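Putative modification methylase (Thermus thermophilus, PDB 2ZIG) probably transfers a methyl group from S-adenosyl-L-methionine to the N4 atom of cytosine in DNA. Local coordinates at residues B[71-76]-B[120-125]; B[78-83]-B[93-98]. One frame throughout, in Å; residues are numbered along the deposited sequence.

Contact 1 of 2, residues B[71-76]-B[120-125]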
loop_
_atom_site.group_PDB
_atom_site.type_symbol
_atom_site.label_atom_id
_atom_site.label_comp_id
_atom_site.label_asym_id
_atom_site.label_seq_id
_atom_site.Cartn_x
_atom_site.Cartn_y
_atom_site.Cartn_z
ATOM N N ALA B 71 -16.973 10.988 -0.638
ATOM C CA ALA B 71 -18.241 10.586 -0.040
ATOM C C ALA B 71 -18.252 9.069 0.191
ATOM O O ALA B 71 -18.767 8.587 1.200
ATOM C CB ALA B 71 -19.393 10.995 -0.943
ATOM N N PHE B 72 -17.685 8.323 -0.751
ATOM C CA PHE B 72 -17.615 6.873 -0.634
ATOM C C PHE B 72 -16.746 6.532 0.573
ATOM O O PHE B 72 -17.131 5.737 1.424
ATOM C CB PHE B 72 -17.013 6.271 -1.909
ATOM C CG PHE B 72 -16.880 4.774 -1.870
ATOM C CD1 PHE B 72 -17.992 3.967 -1.636
ATOM C CD2 PHE B 72 -15.643 4.169 -2.063
ATOM C CE1 PHE B 72 -17.870 2.574 -1.591
ATOM C CE2 PHE B 72 -15.511 2.775 -2.020
ATOM C CZ PHE B 72 -16.625 1.978 -1.784
ATOM N N LEU B 73 -15.572 7.147 0.648
ATOM C CA LEU B 73 -14.666 6.915 1.767
ATOM C C LEU B 73 -15.368 7.187 3.092
ATOM O O LEU B 73 -15.237 6.421 4.049
ATOM C CB LEU B 73 -13.437 7.812 1.644
ATOM C CG LEU B 73 -12.447 7.405 0.553
ATOM C CD1 LEU B 73 -11.339 8.435 0.449
ATOM C CD2 LEU B 73 -11.879 6.030 0.893
ATOM N N ASP B 74 -16.121 8.283 3.136
ATOM C CA ASP B 74 -16.853 8.671 4.336
ATOM C C ASP B 74 -17.888 7.616 4.704
ATOM O O ASP B 74 -18.145 7.375 5.882
ATOM C CB ASP B 74 -17.524 10.033 4.119
ATOM C CG ASP B 74 -16.532 11.188 4.175
ATOM O OD1 ASP B 74 -16.858 12.281 3.665
ATOM O OD2 ASP B 74 -15.429 11.007 4.741
ATOM N N GLU B 75 -18.480 6.983 3.697
ATOM C CA GLU B 75 -19.470 5.944 3.957
ATOM C C GLU B 75 -18.774 4.770 4.636
ATOM O O GLU B 75 -19.255 4.244 5.645
ATOM C CB GLU B 75 -20.110 5.473 2.652
ATOM C CG GLU B 75 -20.930 6.530 1.941
ATOM C CD GLU B 75 -21.470 6.040 0.606
ATOM O OE1 GLU B 75 -22.096 4.955 0.582
ATOM O OE2 GLU B 75 -21.274 6.738 -0.417
ATOM N N LEU B 76 -17.635 4.369 4.079
ATOM C CA LEU B 76 -16.865 3.267 4.631
ATOM C C LEU B 76 -16.467 3.560 6.072
ATOM O O LEU B 76 -16.519 2.677 6.926
ATOM C CB LEU B 76 -15.596 3.027 3.804
ATOM C CG LEU B 76 -15.721 2.729 2.308
ATOM C CD1 LEU B 76 -14.325 2.482 1.752
ATOM C CD2 LEU B 76 -16.604 1.511 2.066
ATOM N N GLN B 120 -6.298 2.952 4.760
ATOM C CA GLN B 120 -5.320 2.837 5.847
ATOM C C GLN B 120 -5.252 4.102 6.684
ATOM O O GLN B 120 -5.293 4.049 7.909
ATOM C CB GLN B 120 -3.911 2.540 5.311
ATOM C CG GLN B 120 -3.634 1.082 5.040
ATOM C CD GLN B 120 -2.187 0.827 4.666
ATOM O OE1 GLN B 120 -1.418 0.273 5.449
ATOM N NE2 GLN B 120 -1.809 1.236 3.472
ATOM N N VAL B 121 -5.136 5.240 6.014
ATOM C CA VAL B 121 -5.044 6.521 6.696
ATOM C C VAL B 121 -6.282 6.796 7.554
ATOM O O VAL B 121 -6.178 7.032 8.755
ATOM C CB VAL B 121 -4.842 7.650 5.664
ATOM C CG1 VAL B 121 -4.928 9.015 6.335
ATOM C CG2 VAL B 121 -3.484 7.476 4.990
ATOM N N ARG B 122 -7.455 6.741 6.940
ATOM C CA ARG B 122 -8.689 7.001 7.663
ATOM C C ARG B 122 -8.914 6.063 8.849
ATOM O O ARG B 122 -9.538 6.455 9.835
ATOM C CB ARG B 122 -9.867 6.945 6.695
ATOM C CG ARG B 122 -9.892 8.114 5.726
ATOM C CD ARG B 122 -10.854 7.865 4.588
ATOM N NE ARG B 122 -11.076 9.060 3.774
ATOM C CZ ARG B 122 -12.040 9.950 3.996
ATOM N NH1 ARG B 122 -12.881 9.784 5.009
ATOM N NH2 ARG B 122 -12.170 11.002 3.199
ATOM N N CYS B 123 -8.406 4.835 8.768
ATOM C CA CYS B 123 -8.577 3.889 9.862
ATOM C C CYS B 123 -7.800 4.331 11.095
ATOM O O CYS B 123 -8.213 4.062 12.219
ATOM C CB CYS B 123 -8.150 2.476 9.446
ATOM S SG CYS B 123 -9.435 1.538 8.551
ATOM N N ARG B 124 -6.679 5.013 10.892
ATOM C CA ARG B 124 -5.896 5.498 12.019
ATOM C C ARG B 124 -6.723 6.537 12.769
ATOM O O ARG B 124 -6.815 6.503 13.995
ATOM C CB ARG B 124 -4.607 6.147 11.540
ATOM C CG ARG B 124 -3.772 6.742 12.663
ATOM C CD ARG B 124 -2.808 7.761 12.104
ATOM N NE ARG B 124 -2.131 7.198 10.947
ATOM C CZ ARG B 124 -1.737 7.894 9.889
ATOM N NH1 ARG B 124 -1.940 9.203 9.820
ATOM N NH2 ARG B 124 -1.160 7.263 8.885
ATOM N N LYS B 125 -7.333 7.451 12.018
ATOM C CA LYS B 125 -8.160 8.505 12.601
ATOM C C LYS B 125 -9.256 7.893 13.456
ATOM O O LYS B 125 -9.809 8.555 14.330
ATOM C CB LYS B 125 -8.816 9.353 11.507
ATOM C CG LYS B 125 -7.917 9.702 10.335
ATOM C CD LYS B 125 -6.770 10.599 10.741
ATOM C CE LYS B 125 -5.973 11.035 9.519
ATOM N NZ LYS B 125 -6.848 11.707 8.510
#

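Contact 2 of 2, residues B[78-83]-B[93-98]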
loop_
_atom_site.group_PDB
_atom_site.type_symbol
_atom_site.label_atom_id
_atom_site.label_comp_id
_atom_site.label_asym_id
_atom_site.label_seq_id
_atom_site.Cartn_x
_atom_site.Cartn_y
_atom_site.Cartn_z
ATOM N N ARG B 78 -17.987 5.136 8.404
ATOM C CA ARG B 78 -19.060 4.910 9.362
ATOM C C ARG B 78 -19.175 3.421 9.678
ATOM O O ARG B 78 -19.640 3.031 10.756
ATOM C CB ARG B 78 -20.380 5.440 8.814
ATOM C CG ARG B 78 -20.486 6.959 8.824
ATOM C CD ARG B 78 -21.877 7.393 8.383
ATOM N NE ARG B 78 -22.195 6.859 7.062
ATOM C CZ ARG B 78 -23.384 6.957 6.476
ATOM N NH1 ARG B 78 -24.384 7.572 7.096
ATOM N NH2 ARG B 78 -23.573 6.431 5.270
ATOM N N VAL B 79 -18.749 2.593 8.728
ATOM C CA VAL B 79 -18.771 1.148 8.913
ATOM C C VAL B 79 -17.570 0.743 9.771
ATOM O O VAL B 79 -17.706 -0.036 10.717
ATOM C CB VAL B 79 -18.693 0.417 7.560
ATOM C CG1 VAL B 79 -18.616 -1.088 7.779
ATOM C CG2 VAL B 79 -19.905 0.776 6.714
ATOM N N TRP B 80 -16.399 1.283 9.447
ATOM C CA TRP B 80 -15.181 0.971 10.196
ATOM C C TRP B 80 -15.367 1.383 11.666
ATOM O O TRP B 80 -14.825 0.739 12.574
ATOM C CB TRP B 80 -13.964 1.707 9.599
ATOM C CG TRP B 80 -13.731 1.528 8.105
ATOM C CD1 TRP B 80 -13.222 2.464 7.248
ATOM C CD2 TRP B 80 -13.981 0.355 7.307
ATOM N NE1 TRP B 80 -13.145 1.954 5.975
ATOM C CE2 TRP B 80 -13.602 0.663 5.982
ATOM C CE3 TRP B 80 -14.488 -0.924 7.583
ATOM C CZ2 TRP B 80 -13.715 -0.262 4.931
ATOM C CZ3 TRP B 80 -14.601 -1.842 6.541
ATOM C CH2 TRP B 80 -14.215 -1.504 5.229
ATOM N N ARG B 81 -16.129 2.453 11.898
ATOM C CA ARG B 81 -16.387 2.930 13.267
ATOM C C ARG B 81 -17.118 1.876 14.079
ATOM O O ARG B 81 -16.751 1.600 15.215
ATOM C CB ARG B 81 -17.225 4.208 13.273
ATOM C CG ARG B 81 -16.438 5.479 13.062
ATOM C CD ARG B 81 -17.186 6.684 13.621
ATOM N NE ARG B 81 -16.478 7.929 13.333
ATOM C CZ ARG B 81 -16.312 8.426 12.111
ATOM N NH1 ARG B 81 -16.810 7.785 11.058
ATOM N NH2 ARG B 81 -15.632 9.554 11.939
ATOM N N GLU B 82 -18.167 1.302 13.503
ATOM C CA GLU B 82 -18.916 0.260 14.192
ATOM C C GLU B 82 -18.038 -0.974 14.376
ATOM O O GLU B 82 -18.070 -1.614 15.428
ATOM C CB GLU B 82 -20.177 -0.124 13.405
ATOM C CG GLU B 82 -21.299 0.898 13.481
ATOM C CD GLU B 82 -21.620 1.292 14.910
ATOM O OE1 GLU B 82 -21.829 0.395 15.747
ATOM O OE2 GLU B 82 -21.662 2.504 15.196
ATOM N N VAL B 83 -17.261 -1.311 13.348
ATOM C CA VAL B 83 -16.375 -2.466 13.430
ATOM C C VAL B 83 -15.434 -2.292 14.617
ATOM O O VAL B 83 -15.216 -3.223 15.386
ATOM C CB VAL B 83 -15.519 -2.633 12.146
ATOM C CG1 VAL B 83 -14.369 -3.632 12.405
ATOM C CG2 VAL B 83 -16.399 -3.125 11.001
ATOM N N LEU B 93 -9.530 -5.845 11.893
ATOM C CA LEU B 93 -10.342 -5.638 10.710
ATOM C C LEU B 93 -9.398 -5.850 9.519
ATOM O O LEU B 93 -8.416 -5.124 9.354
ATOM C CB LEU B 93 -10.909 -4.217 10.712
ATOM C CG LEU B 93 -11.337 -3.581 9.389
ATOM C CD1 LEU B 93 -12.610 -4.221 8.855
ATOM C CD2 LEU B 93 -11.544 -2.101 9.618
ATOM N N VAL B 94 -9.683 -6.867 8.715
ATOM C CA VAL B 94 -8.863 -7.181 7.545
ATOM C C VAL B 94 -9.653 -6.729 6.324
ATOM O O VAL B 94 -10.798 -7.137 6.137
ATOM C CB VAL B 94 -8.594 -8.703 7.436
ATOM C CG1 VAL B 94 -7.648 -8.992 6.279
ATOM C CG2 VAL B 94 -7.991 -9.213 8.725
ATOM N N ILE B 95 -9.047 -5.885 5.496
ATOM C CA ILE B 95 -9.727 -5.367 4.314
ATOM C C ILE B 95 -8.982 -5.683 3.013
ATOM O O ILE B 95 -7.850 -5.239 2.805
ATOM C CB ILE B 95 -9.915 -3.839 4.432
ATOM C CG1 ILE B 95 -10.588 -3.503 5.772
ATOM C CG2 ILE B 95 -10.769 -3.334 3.295
ATOM C CD1 ILE B 95 -10.655 -2.016 6.089
ATOM N N VAL B 96 -9.620 -6.465 2.149
ATOM C CA VAL B 96 -9.028 -6.837 0.867
ATOM C C VAL B 96 -9.457 -5.762 -0.122
ATOM O O VAL B 96 -10.628 -5.678 -0.495
ATOM C CB VAL B 96 -9.528 -8.217 0.415
ATOM C CG1 VAL B 96 -8.886 -8.596 -0.915
ATOM C CG2 VAL B 96 -9.206 -9.254 1.498
ATOM N N VAL B 97 -8.495 -4.934 -0.528
ATOM C CA VAL B 97 -8.758 -3.813 -1.428
ATOM C C VAL B 97 -7.816 -3.739 -2.616
ATOM O O VAL B 97 -6.606 -3.823 -2.450
ATOM C CB VAL B 97 -8.571 -2.443 -0.723
ATOM C CG1 VAL B 97 -9.490 -1.430 -1.340
ATOM C CG2 VAL B 97 -8.763 -2.567 0.757
ATOM N N GLY B 98 -8.384 -3.545 -3.802
ATOM C CA GLY B 98 -7.579 -3.381 -4.997
ATOM C C GLY B 98 -7.736 -1.913 -5.363
ATOM O O GLY B 98 -8.845 -1.381 -5.263
#

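Contact 1 of 2, residues B[71-76]-B[120-125]
A salt bridge laid over an aliphatic bed joins two helices of the Rossmann-like methyltransferase fold, 66-86 and 115-125, where Arg122 reaches across to Leu73 and Asp74. The contact is small, 152 Å² in all, is partly buried and lies away from the S-adenosyl-L-methionine site. Even at the nearest backbone pair, Leu73 and Arg122, the CA atoms stand 8.4 Å apart, and the arginine spans this distance with a chain extended from CG to NE. Its guanidinium settles flat on Leu73, whose CB sits 3.4 Å above the plane, over the centre. From the same leucine, methyl CD1 touches NE of Arg122 at 3.4 Å. Leu73 also packs on Leu115 and Ile119 of the second helix. Arg122 NH1 has a second carboxylate partner in Asp77, one helical turn after Asp74, so two carboxylates of helix 66-86 share one guanidinium nitrogen and probably stabilise its charge. A leucine in place of Arg122 would probably leave Asp74 and Asp77 without their shared cation and strip Leu73 CB of its flat cover. The bond from Arg122 NH1 to Asp74 OD2, 2.8 Å long, bends to 146° at the hydrogen, with the carboxylate and guanidinium planes turned 65° apart.

Contact 2 of 2, residues B[78-83]-B[93-98]
Helix segment 78-83 runs nearly antiparallel to strand segment 93-97, their directions 148° apart and their axes 10.8 Å from each other at closest approach, with Val83 and Leu93 the nearest backbone pair. Across it, Trp80 and Val83 from the helix meet Leu93 and Ile95, alternate residues whose side chains share one face of the strand. The indole carries most of the helix side. Ile95 approaches it from the opposite direction, and the end of its chain lies across the ring face, with CD1 over the six-membered ring in a CH-pi contact, 3.7 Å from the centroid and 14° off the normal. With CG1 beside the backbone N (chi1 -52°) and CD1 extended beyond it, the isoleucine chain reaches far enough to place that methyl there. Leu93 crosses the indole at about a right angle and touches its benzo part with both methyls, CD2 lying 3.8 Å from Trp80 CE3 and CD1 3.9 Å from Trp80 CZ3. One turn along the helix, Val83 CG1 packs on Leu93 CB at 3.9 Å. All four residues are buried. Strand 91-97 lies in the mixed sheet between parallel strand 41-46 and antiparallel strand 167-174, with helix 66-86 packed on its face, while Ile119 and Cys123 of helix 115-125 pack against Trp80.

Helix 66-86 supplies one side of both contacts: its 71-76 part meets helix 115-125 in contact 1, and its 78-83 part meets strand 91-97 in contact 2. Their centres are about 9 Å apart, and contact 2 is nested along the chain within the loop that contact 1 closes. They join where Cys123 SG, on the residue after Arg122, packs against Trp80 CD1 at 4.1 Å. The cofactor site lies nearer contact 2: the side chain of Val83 is about 8 Å from that of Ala29, which binds S-adenosyl-L-methionine, although this chain holds no ligand. Helix 115-125 meanwhile faces the second subunit, where Arg124 forms a salt bridge with that subunit's Asp118.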